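Local coordinates for protein condensin complex subunit 3 (Schizosaccharomyces pombe, PDB 5OQR) that serves as a regulatory subunit of condensin, the complex required to convert interphase chromatin into condensed, mitotic-like chromosomes, at residues A[680-684]-A[706-710]; A[656-660]-A[672-676]; A[601-606]-A[644-648]; A[570-574]-A[586-590]. All blocks are in the same frame, centred on the assembly; numbering follows the deposited sequence.

Contact 1 (A[680-684]-A[706-710]); sequences LDWTD and VHLHL
H707 reaches from the first turn of helix 706-717 to the closing turn of helix 669-682, its side chain running at about a right angle to those of L680 and T683. The imidazole meets them with its edge: NE2 gives its hydrogen to L680 O at 3.1 Å, with an N-H...O angle of 149°, and the oxygen lies only 6° out of the ring plane. The carbonyl suits this role because it belongs to a helix end, where T683 N gives it only a weak bond. T683 OG1, whose hydroxyl has both M679 O and L680 O as possible acceptors, stands near the same ring edge, 3.2 Å from H707 NE2. D684 brings its CB to within 3.9 Å of H707 CE1, while its carboxylate turns to E686 N. Apolar contacts accompany the bond: L680 and L710 cross at about a right angle and touch through their CD2 methyls (3.7 Å), and V706 CG1 rests against T683 CB (4.0 Å). A leucine in place of H707 would probably leave L680 O without its donor from the second helix and K738 N without the acceptor ND1. Since ND1 accepts from K738 N while NE2 donates, the pattern is consistent with a neutral imidazole protonated on NE2, both nitrogens tying a helix end and a loop to helix 706-717.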
loop_
_atom_site.group_PDB
_atom_site.type_symbol
_atom_site.label_atom_id
_atom_site.label_comp_id
_atom_site.label_asym_id
_atom_site.label_seq_id
_atom_site.Cartn_x
_atom_site.Cartn_y
_atom_site.Cartn_z
ATOM N N LEU A 680 0.341 -15.047 15.917
ATOM C CA LEU A 680 0.056 -14.707 17.306
ATOM C C LEU A 680 -0.711 -13.397 17.410
ATOM O O LEU A 680 -1.601 -13.259 18.256
ATOM C CB LEU A 680 1.357 -14.630 18.106
ATOM C CG LEU A 680 1.987 -15.967 18.496
ATOM C CD1 LEU A 680 3.377 -15.749 19.058
ATOM C CD2 LEU A 680 1.116 -16.698 19.505
ATOM N N ASP A 681 -0.377 -12.421 16.567
ATOM C CA ASP A 681 -1.134 -11.175 16.553
ATOM C C ASP A 681 -2.575 -11.417 16.127
ATOM O O ASP A 681 -3.506 -10.844 16.704
ATOM C CB ASP A 681 -0.460 -10.167 15.627
ATOM C CG ASP A 681 0.918 -9.768 16.109
ATOM O OD1 ASP A 681 1.446 -8.742 15.633
ATOM O OD2 ASP A 681 1.469 -10.480 16.973
ATOM N N TRP A 682 -2.779 -12.269 15.121
ATOM C CA TRP A 682 -4.132 -12.584 14.673
ATOM C C TRP A 682 -4.978 -13.164 15.794
ATOM O O TRP A 682 -6.195 -12.947 15.829
ATOM C CB TRP A 682 -4.082 -13.568 13.505
ATOM C CG TRP A 682 -3.485 -13.011 12.252
ATOM C CD1 TRP A 682 -3.320 -11.699 11.934
ATOM C CD2 TRP A 682 -2.969 -13.760 11.147
ATOM N NE1 TRP A 682 -2.735 -11.581 10.700
ATOM C CE2 TRP A 682 -2.508 -12.834 10.195
ATOM C CE3 TRP A 682 -2.852 -15.124 10.871
ATOM C CZ2 TRP A 682 -1.940 -13.228 8.988
ATOM C CZ3 TRP A 682 -2.290 -15.512 9.675
ATOM C CH2 TRP A 682 -1.839 -14.569 8.748
ATOM N N THR A 683 -4.364 -13.907 16.708
ATOM C CA THR A 683 -5.087 -14.577 17.779
ATOM C C THR A 683 -5.127 -13.767 19.068
ATOM O O THR A 683 -5.735 -14.215 20.042
ATOM C CB THR A 683 -4.456 -15.947 18.037
ATOM O OG1 THR A 683 -3.037 -15.809 18.140
ATOM C CG2 THR A 683 -4.751 -16.893 16.903
ATOM N N ASP A 684 -4.518 -12.585 19.091
ATOM C CA ASP A 684 -4.486 -11.752 20.286
ATOM C C ASP A 684 -5.842 -11.084 20.488
ATOM O O ASP A 684 -6.314 -10.346 19.617
ATOM C CB ASP A 684 -3.380 -10.707 20.160
ATOM C CG ASP A 684 -3.181 -9.903 21.428
ATOM O OD1 ASP A 684 -4.108 -9.841 22.263
ATOM O OD2 ASP A 684 -2.090 -9.319 21.587
ATOM N N VAL A 706 -8.130 -17.027 23.902
ATOM C CA VAL A 706 -7.604 -17.762 22.756
ATOM C C VAL A 706 -6.143 -18.128 22.982
ATOM O O VAL A 706 -5.693 -19.212 22.596
ATOM C CB VAL A 706 -7.787 -16.941 21.464
ATOM C CG1 VAL A 706 -7.229 -17.691 20.258
ATOM C CG2 VAL A 706 -9.252 -16.613 21.243
ATOM N N HIS A 707 -5.378 -17.228 23.599
ATOM C CA HIS A 707 -3.958 -17.488 23.796
ATOM C C HIS A 707 -3.731 -18.562 24.853
ATOM O O HIS A 707 -2.835 -19.399 24.709
ATOM C CB HIS A 707 -3.237 -16.195 24.169
ATOM C CG HIS A 707 -2.736 -15.420 22.990
ATOM N ND1 HIS A 707 -2.067 -14.224 23.119
ATOM C CD2 HIS A 707 -2.801 -15.671 21.661
ATOM C CE1 HIS A 707 -1.738 -13.772 21.923
ATOM N NE2 HIS A 707 -2.173 -14.632 21.021
ATOM N N LEU A 708 -4.527 -18.558 25.920
ATOM C CA LEU A 708 -4.436 -19.652 26.876
ATOM C C LEU A 708 -4.941 -20.951 26.264
ATOM O O LEU A 708 -4.439 -22.029 26.597
ATOM C CB LEU A 708 -5.218 -19.316 28.145
ATOM C CG LEU A 708 -4.857 -20.153 29.373
ATOM C CD1 LEU A 708 -3.417 -19.907 29.805
ATOM C CD2 LEU A 708 -5.806 -19.852 30.516
ATOM N N HIS A 709 -5.927 -20.867 25.370
ATOM C CA HIS A 709 -6.328 -22.038 24.602
ATOM C C HIS A 709 -5.208 -22.488 23.676
ATOM O O HIS A 709 -5.007 -23.689 23.471
ATOM C CB HIS A 709 -7.595 -21.730 23.803
ATOM C CG HIS A 709 -7.938 -22.776 22.791
ATOM N ND1 HIS A 709 -7.958 -22.524 21.436
ATOM C CD2 HIS A 709 -8.263 -24.083 22.933
ATOM C CE1 HIS A 709 -8.285 -23.627 20.788
ATOM N NE2 HIS A 709 -8.475 -24.588 21.674
ATOM N N LEU A 710 -4.461 -21.537 23.112
ATOM C CA LEU A 710 -3.353 -21.889 22.233
ATOM C C LEU A 710 -2.231 -22.570 23.008
ATOM O O LEU A 710 -1.563 -23.467 22.485
ATOM C CB LEU A 710 -2.836 -20.638 21.523
ATOM C CG LEU A 710 -1.696 -20.852 20.527
ATOM C CD1 LEU A 710 -2.125 -21.776 19.402
ATOM C CD2 LEU A 710 -1.222 -19.523 19.978
#

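Contact 2 (A[656-660]-A[672-676]); sequences LLEIY and IGHIA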
loop_
_atom_site.group_PDB
_atom_site.type_symbol
_atom_site.label_atom_id
_atom_site.label_comp_id
_atom_site.label_asym_id
_atom_site.label_seq_id
_atom_site.Cartn_x
_atom_site.Cartn_y
_atom_site.Cartn_z
ATOM N N LEU A 656 4.601 -25.512 7.904
ATOM C CA LEU A 656 5.495 -24.518 7.327
ATOM C C LEU A 656 6.948 -24.793 7.687
ATOM O O LEU A 656 7.844 -24.520 6.881
ATOM C CB LEU A 656 5.085 -23.118 7.785
ATOM C CG LEU A 656 3.815 -22.571 7.131
ATOM C CD1 LEU A 656 3.339 -21.321 7.848
ATOM C CD2 LEU A 656 4.051 -22.276 5.658
ATOM N N LEU A 657 7.205 -25.328 8.882
ATOM C CA LEU A 657 8.574 -25.659 9.260
ATOM C C LEU A 657 9.163 -26.701 8.318
ATOM O O LEU A 657 10.298 -26.560 7.850
ATOM C CB LEU A 657 8.616 -26.153 10.706
ATOM C CG LEU A 657 8.668 -25.081 11.797
ATOM C CD1 LEU A 657 8.567 -25.725 13.165
ATOM C CD2 LEU A 657 9.946 -24.261 11.706
ATOM N N GLU A 658 8.406 -27.759 8.028
ATOM C CA GLU A 658 8.895 -28.778 7.107
ATOM C C GLU A 658 9.147 -28.192 5.724
ATOM O O GLU A 658 10.166 -28.489 5.090
ATOM C CB GLU A 658 7.900 -29.934 7.023
ATOM C CG GLU A 658 7.646 -30.629 8.350
ATOM C CD GLU A 658 7.030 -32.004 8.182
ATOM O OE1 GLU A 658 6.818 -32.427 7.027
ATOM O OE2 GLU A 658 6.760 -32.662 9.209
ATOM N N ILE A 659 8.225 -27.360 5.238
ATOM C CA ILE A 659 8.402 -26.728 3.933
ATOM C C ILE A 659 9.664 -25.879 3.919
ATOM O O ILE A 659 10.410 -25.861 2.933
ATOM C CB ILE A 659 7.161 -25.885 3.582
ATOM C CG1 ILE A 659 5.969 -26.796 3.298
ATOM C CG2 ILE A 659 7.431 -24.979 2.380
ATOM C CD1 ILE A 659 4.641 -26.080 3.324
ATOM N N TYR A 660 9.918 -25.159 5.009
ATOM C CA TYR A 660 10.970 -24.149 5.015
ATOM C C TYR A 660 12.368 -24.752 5.068
ATOM O O TYR A 660 13.296 -24.187 4.481
ATOM C CB TYR A 660 10.762 -23.193 6.189
ATOM C CG TYR A 660 10.145 -21.874 5.787
ATOM C CD1 TYR A 660 10.850 -20.688 5.920
ATOM C CD2 TYR A 660 8.863 -21.819 5.258
ATOM C CE1 TYR A 660 10.294 -19.480 5.549
ATOM C CE2 TYR A 660 8.298 -20.615 4.883
ATOM C CZ TYR A 660 9.016 -19.450 5.030
ATOM O OH TYR A 660 8.458 -18.248 4.658
ATOM N N ILE A 672 10.474 -17.891 9.924
ATOM C CA ILE A 672 9.472 -18.585 10.729
ATOM C C ILE A 672 9.078 -17.738 11.930
ATOM O O ILE A 672 7.898 -17.661 12.295
ATOM C CB ILE A 672 9.998 -19.967 11.166
ATOM C CG1 ILE A 672 10.217 -20.875 9.952
ATOM C CG2 ILE A 672 9.042 -20.616 12.158
ATOM C CD1 ILE A 672 8.940 -21.328 9.260
ATOM N N GLY A 673 10.055 -17.100 12.573
ATOM C CA GLY A 673 9.744 -16.265 13.720
ATOM C C GLY A 673 8.766 -15.158 13.382
ATOM O O GLY A 673 7.846 -14.872 14.150
ATOM N N HIS A 674 8.952 -14.517 12.228
ATOM C CA HIS A 674 8.018 -13.479 11.806
ATOM C C HIS A 674 6.648 -14.068 11.499
ATOM O O HIS A 674 5.620 -13.476 11.847
ATOM C CB HIS A 674 8.573 -12.737 10.592
ATOM C CG HIS A 674 9.668 -11.772 10.926
ATOM N ND1 HIS A 674 10.967 -12.170 11.159
ATOM C CD2 HIS A 674 9.654 -10.426 11.076
ATOM C CE1 HIS A 674 11.707 -11.110 11.432
ATOM N NE2 HIS A 674 10.934 -10.040 11.389
ATOM N N ILE A 675 6.613 -15.235 10.854
ATOM C CA ILE A 675 5.340 -15.902 10.595
ATOM C C ILE A 675 4.609 -16.166 11.904
ATOM O O ILE A 675 3.435 -15.813 12.064
ATOM C CB ILE A 675 5.565 -17.205 9.805
ATOM C CG1 ILE A 675 6.196 -16.905 8.444
ATOM C CG2 ILE A 675 4.248 -17.946 9.628
ATOM C CD1 ILE A 675 6.529 -18.141 7.622
ATOM N N ALA A 676 5.295 -16.796 12.862
ATOM C CA ALA A 676 4.659 -17.143 14.128
ATOM C C ALA A 676 4.123 -15.908 14.836
ATOM O O ALA A 676 3.016 -15.927 15.385
ATOM C CB ALA A 676 5.649 -17.883 15.024
#
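I672 sets its CG1 beside the backbone N (chi1 -65°) and then folds the ethyl arm back (chi2 -70°), and this pair of turns lays CD1 over one face of the Y660 ring. The methyl makes a CH-pi contact 4.0 Å from the ring centroid of Y660, displaced toward the rim on the CG side. The other branch of I672, CG2, is anti to the backbone N and meets L657 CD2 at 3.8 Å, the two side chains crossing at about a right angle. Beta-branched isoleucine suits the place because its arms serve two neighbours at once. I675, one turn on, divides its work similarly: CD1 approaches the phenol end, 3.8 Å from Y660 CZ, whereas CG2 packs on L656 CD1 at 3.9 Å. Tyrosine suits its position because the ring offers I672 a flat apolar face while the hydroxyl reaches F613 O in a weak hydrogen bond. A serine at Y660 would probably take away the flat surface under I672 CD1, open a gap beside I675 and leave F613 O without this donor. The two segments run nearly antiparallel (158°), their axes 11.7 Å apart and bridged by branched aliphatic side chains and the Y660 ring; the consecutive helices 639-661 and 669-682 form an antiparallel hairpin, consistent with the alpha-solenoid architecture of this HEAT-repeat protein.

Contact 3 (A[601-606]-A[644-648]); sequences DELFLK and RIATI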
loop_
_atom_site.group_PDB
_atom_site.type_symbol
_atom_site.label_atom_id
_atom_site.label_comp_id
_atom_site.label_asym_id
_atom_site.label_seq_id
_atom_site.Cartn_x
_atom_site.Cartn_y
_atom_site.Cartn_z
ATOM N N ASP A 601 -14.738 -22.954 7.650
ATOM C CA ASP A 601 -13.554 -22.179 8.009
ATOM C C ASP A 601 -12.414 -23.091 8.437
ATOM O O ASP A 601 -11.300 -23.002 7.915
ATOM C CB ASP A 601 -13.882 -21.198 9.135
ATOM C CG ASP A 601 -15.164 -20.440 8.897
ATOM O OD1 ASP A 601 -16.105 -21.034 8.339
ATOM O OD2 ASP A 601 -15.235 -19.252 9.274
ATOM N N GLU A 602 -12.692 -23.984 9.389
ATOM C CA GLU A 602 -11.667 -24.876 9.924
ATOM C C GLU A 602 -10.915 -25.588 8.809
ATOM O O GLU A 602 -9.685 -25.716 8.858
ATOM C CB GLU A 602 -12.302 -25.904 10.863
ATOM C CG GLU A 602 -13.393 -25.357 11.786
ATOM C CD GLU A 602 -14.774 -25.347 11.142
ATOM O OE1 GLU A 602 -15.008 -26.145 10.209
ATOM O OE2 GLU A 602 -15.618 -24.524 11.556
ATOM N N LEU A 603 -11.638 -26.056 7.791
ATOM C CA LEU A 603 -11.023 -26.866 6.746
ATOM C C LEU A 603 -10.124 -26.027 5.845
ATOM O O LEU A 603 -9.078 -26.503 5.391
ATOM C CB LEU A 603 -12.111 -27.562 5.929
ATOM C CG LEU A 603 -11.631 -28.549 4.863
ATOM C CD1 LEU A 603 -11.015 -29.781 5.501
ATOM C CD2 LEU A 603 -12.773 -28.934 3.933
ATOM N N PHE A 604 -10.510 -24.782 5.573
ATOM C CA PHE A 604 -9.747 -23.930 4.669
ATOM C C PHE A 604 -8.738 -23.052 5.390
ATOM O O PHE A 604 -7.732 -22.659 4.788
ATOM C CB PHE A 604 -10.693 -23.037 3.859
ATOM C CG PHE A 604 -11.431 -23.762 2.774
ATOM C CD1 PHE A 604 -10.782 -24.140 1.615
ATOM C CD2 PHE A 604 -12.772 -24.063 2.912
ATOM C CE1 PHE A 604 -11.454 -24.808 0.616
ATOM C CE2 PHE A 604 -13.450 -24.730 1.917
ATOM C CZ PHE A 604 -12.791 -25.104 0.767
ATOM N N LEU A 605 -8.981 -22.735 6.660
ATOM C CA LEU A 605 -8.122 -21.791 7.366
ATOM C C LEU A 605 -6.669 -22.252 7.372
ATOM O O LEU A 605 -5.751 -21.435 7.247
ATOM C CB LEU A 605 -8.637 -21.604 8.794
ATOM C CG LEU A 605 -8.662 -20.228 9.460
ATOM C CD1 LEU A 605 -8.896 -19.084 8.493
ATOM C CD2 LEU A 605 -9.760 -20.240 10.516
ATOM N N LYS A 606 -6.439 -23.561 7.511
ATOM C CA LYS A 606 -5.063 -24.053 7.551
ATOM C C LYS A 606 -4.424 -24.047 6.169
ATOM O O LYS A 606 -3.328 -23.481 6.024
ATOM C CB LYS A 606 -5.024 -25.437 8.206
ATOM C CG LYS A 606 -3.635 -26.048 8.325
ATOM C CD LYS A 606 -3.693 -27.559 8.217
ATOM C CE LYS A 606 -2.310 -28.174 8.330
ATOM N NZ LYS A 606 -2.239 -29.515 7.692
ATOM N N ARG A 644 -10.760 -20.112 15.944
ATOM C CA ARG A 644 -10.541 -21.057 14.854
ATOM C C ARG A 644 -9.092 -21.055 14.389
ATOM O O ARG A 644 -8.580 -22.091 13.954
ATOM C CB ARG A 644 -11.462 -20.726 13.679
ATOM C CG ARG A 644 -12.941 -20.827 13.988
ATOM C CD ARG A 644 -13.772 -20.532 12.754
ATOM N NE ARG A 644 -15.207 -20.534 13.032
ATOM C CZ ARG A 644 -15.947 -19.448 13.231
ATOM N NH1 ARG A 644 -15.407 -18.238 13.185
ATOM N NH2 ARG A 644 -17.244 -19.570 13.476
ATOM N N ILE A 645 -8.419 -19.907 14.465
ATOM C CA ILE A 645 -7.035 -19.828 14.009
ATOM C C ILE A 645 -6.110 -20.508 15.009
ATOM O O ILE A 645 -5.159 -21.197 14.625
ATOM C CB ILE A 645 -6.640 -18.359 13.768
ATOM C CG1 ILE A 645 -7.535 -17.749 12.684
ATOM C CG2 ILE A 645 -5.171 -18.253 13.358
ATOM C CD1 ILE A 645 -7.404 -16.250 12.540
ATOM N N ALA A 646 -6.373 -20.333 16.305
ATOM C CA ALA A 646 -5.584 -21.022 17.319
ATOM C C ALA A 646 -5.794 -22.529 17.258
ATOM O O ALA A 646 -4.907 -23.294 17.652
ATOM C CB ALA A 646 -5.936 -20.489 18.707
ATOM N N THR A 647 -6.947 -22.974 16.759
ATOM C CA THR A 647 -7.245 -24.401 16.715
ATOM C C THR A 647 -6.419 -25.128 15.660
ATOM O O THR A 647 -6.174 -26.331 15.791
ATOM C CB THR A 647 -8.737 -24.603 16.458
ATOM O OG1 THR A 647 -9.480 -24.067 17.558
ATOM C CG2 THR A 647 -9.080 -26.080 16.293
ATOM N N ILE A 648 -5.994 -24.430 14.610
ATOM C CA ILE A 648 -5.147 -25.005 13.571
ATOM C C ILE A 648 -3.773 -24.368 13.544
ATOM O O ILE A 648 -2.911 -24.802 12.767
ATOM C CB ILE A 648 -5.815 -24.916 12.182
ATOM C CG1 ILE A 648 -6.195 -23.474 11.827
ATOM C CG2 ILE A 648 -7.045 -25.803 12.130
ATOM C CD1 ILE A 648 -5.114 -22.709 11.105
#
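D601 and R644 carry the main charge pairing, a long salt bridge in which D601 OD2 lies 4.0 Å from R644 NE. The oxygen sits over one face of the guanidinium, offset toward its rim, and no N-H points at it; the attraction is probably one of charge alone, the hydrogen bonds of OD2 going instead to Y634 OH and H598 ND1. The poorly ordered E602 has OE2 near the guanidinium edge, 4.3 Å from R644 NE, and probably contributes only a weak, long-range attraction. The arginine suits its partly exposed place because its extended chain is apolar below the charge: R644 CD rests on D601 CB at 3.7 Å and R644 CB on L605 CD2 at 3.6 Å. L605 CD2 also touches I645 CG1, and the leucine side chain crosses those of R644 and I645 at about right angles. Farther along, I648 has CG1 between backbone N and carbonyl carbon (chi1 56°), and its CD1 settles 3.8 Å from K606 CA, against the helix backbone. The segment axes pass 9.5 Å apart, crossing at -61°. Helix 621-635 intervenes in sequence, and its Y634 packs on both L605 and R644, consistent with the layered helix stacking of an alpha-solenoid.

Contact 4 (A[570-574]-A[586-590]); sequences LFEAL and GAEAI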
loop_
_atom_site.group_PDB
_atom_site.type_symbol
_atom_site.label_atom_id
_atom_site.label_comp_id
_atom_site.label_asym_id
_atom_site.label_seq_id
_atom_site.Cartn_x
_atom_site.Cartn_y
_atom_site.Cartn_z
ATOM N N LEU A 570 -11.624 -25.617 -5.073
ATOM C CA LEU A 570 -11.067 -24.483 -4.344
ATOM C C LEU A 570 -9.686 -24.814 -3.788
ATOM O O LEU A 570 -8.792 -23.960 -3.789
ATOM C CB LEU A 570 -12.013 -24.064 -3.221
ATOM C CG LEU A 570 -13.315 -23.382 -3.648
ATOM C CD1 LEU A 570 -14.267 -23.262 -2.474
ATOM C CD2 LEU A 570 -13.037 -22.010 -4.238
ATOM N N PHE A 571 -9.493 -26.044 -3.303
ATOM C CA PHE A 571 -8.165 -26.471 -2.874
ATOM C C PHE A 571 -7.208 -26.528 -4.054
ATOM O O PHE A 571 -6.108 -25.967 -4.007
ATOM C CB PHE A 571 -8.233 -27.843 -2.195
ATOM C CG PHE A 571 -8.829 -27.818 -0.825
ATOM C CD1 PHE A 571 -8.290 -27.017 0.164
ATOM C CD2 PHE A 571 -9.919 -28.612 -0.517
ATOM C CE1 PHE A 571 -8.836 -26.996 1.428
ATOM C CE2 PHE A 571 -10.468 -28.595 0.745
ATOM C CZ PHE A 571 -9.923 -27.787 1.719
ATOM N N GLU A 572 -7.611 -27.218 -5.121
ATOM C CA GLU A 572 -6.745 -27.370 -6.284
ATOM C C GLU A 572 -6.332 -26.014 -6.837
ATOM O O GLU A 572 -5.156 -25.789 -7.149
ATOM C CB GLU A 572 -7.462 -28.198 -7.349
ATOM C CG GLU A 572 -6.558 -28.745 -8.431
ATOM C CD GLU A 572 -7.289 -29.680 -9.372
ATOM O OE1 GLU A 572 -6.923 -29.734 -10.565
ATOM O OE2 GLU A 572 -8.235 -30.357 -8.918
ATOM N N ALA A 573 -7.286 -25.089 -6.958
ATOM C CA ALA A 573 -6.969 -23.756 -7.459
ATOM C C ALA A 573 -5.923 -23.082 -6.583
ATOM O O ALA A 573 -4.946 -22.514 -7.082
ATOM C CB ALA A 573 -8.235 -22.902 -7.524
ATOM N N LEU A 574 -6.115 -23.136 -5.265
ATOM C CA LEU A 574 -5.218 -22.446 -4.351
ATOM C C LEU A 574 -3.803 -23.006 -4.393
ATOM O O LEU A 574 -2.856 -22.293 -4.047
ATOM C CB LEU A 574 -5.773 -22.524 -2.929
ATOM C CG LEU A 574 -4.984 -21.812 -1.831
ATOM C CD1 LEU A 574 -4.598 -20.403 -2.241
ATOM C CD2 LEU A 574 -5.800 -21.785 -0.558
ATOM N N GLY A 586 -8.750 -18.635 -6.541
ATOM C CA GLY A 586 -9.115 -19.569 -5.490
ATOM C C GLY A 586 -8.933 -18.971 -4.108
ATOM O O GLY A 586 -9.807 -19.084 -3.247
ATOM N N ALA A 587 -7.798 -18.308 -3.886
ATOM C CA ALA A 587 -7.563 -17.655 -2.604
ATOM C C ALA A 587 -8.642 -16.626 -2.309
ATOM O O ALA A 587 -9.149 -16.551 -1.185
ATOM C CB ALA A 587 -6.183 -17.000 -2.592
ATOM N N GLU A 588 -9.009 -15.822 -3.307
ATOM C CA GLU A 588 -10.027 -14.801 -3.095
ATOM C C GLU A 588 -11.387 -15.430 -2.825
ATOM O O GLU A 588 -12.111 -14.991 -1.928
ATOM C CB GLU A 588 -10.094 -13.871 -4.303
ATOM C CG GLU A 588 -10.865 -12.592 -4.048
ATOM C CD GLU A 588 -10.861 -11.658 -5.240
ATOM O OE1 GLU A 588 -10.193 -11.976 -6.247
ATOM O OE2 GLU A 588 -11.527 -10.605 -5.170
ATOM N N ALA A 589 -11.748 -16.464 -3.588
ATOM C CA ALA A 589 -13.032 -17.128 -3.388
ATOM C C ALA A 589 -13.151 -17.676 -1.970
ATOM O O ALA A 589 -14.158 -17.455 -1.288
ATOM C CB ALA A 589 -13.202 -18.248 -4.412
ATOM N N ILE A 590 -12.128 -18.399 -1.513
ATOM C CA ILE A 590 -12.124 -18.919 -0.147
ATOM C C ILE A 590 -12.307 -17.783 0.851
ATOM O O ILE A 590 -13.097 -17.881 1.796
ATOM C CB ILE A 590 -10.824 -19.700 0.115
ATOM C CG1 ILE A 590 -10.789 -20.959 -0.752
ATOM C CG2 ILE A 590 -10.694 -20.075 1.588
ATOM C CD1 ILE A 590 -9.403 -21.495 -0.995
#
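L570 O accepts the backbone hydrogen bond of L574 N at 3.2 Å and has I590 CD1 of the facing helix against it at 3.8 Å. The matching turn opposite, in helix 580-597, is closed by I590 N to G586 O at 3.0 Å. Everything else between the segments is apolar. L574 spreads its two methyls: CD2 meets I590 CD1 at 3.6 Å, the side chains crossing at about a right angle, and CD1 lies 3.8 Å from A587 CB. Its CG stands anti to the backbone N (chi1 -178°), directing this fork along the second helix. L570 uses CD2 to touch A589 CB at 3.8 Å. Small residues allow the close approach: A573 CB faces the bare G586 CA at 4.0 Å, where even a methyl on the glycine would probably crowd A573 CB, and the segment axes come within 8.7 Å at an angle of 136°. Around the pair, helix 537-554 packs on A589, helix 518-534 reaches A573 through Y532, helix 601-613 covers I590 with L608, and L623 of helix 621-635 touches both L574 and A587. An aromatic side chain of another protein chain packs against A589 and is hydrogen-bonded to E588 OE2.

Overall arrangement
The four contacts follow one another along the C-terminal helical array. Contacts 1, 2 and 4 are buried, whereas contact 3 is only partly so, and there alone do opposite charges pair across the segments. Helix 639-661 serves contacts 2 and 3 with different parts, and helix 669-682 serves contacts 1 and 2. Contacts 1 and 3 touch where V706 packs on A646, contacts 3 and 4 where F604 stacks on F571; contacts 2 and 4 lie about 22 Å apart between centres. Contacts 2 and 4 join consecutive helices by apolar packing, broad with aromatic and branched residues in one, close with glycine and alanine in the other. Contact 1, at a helix end, relies on a side-chain-to-carbonyl bond.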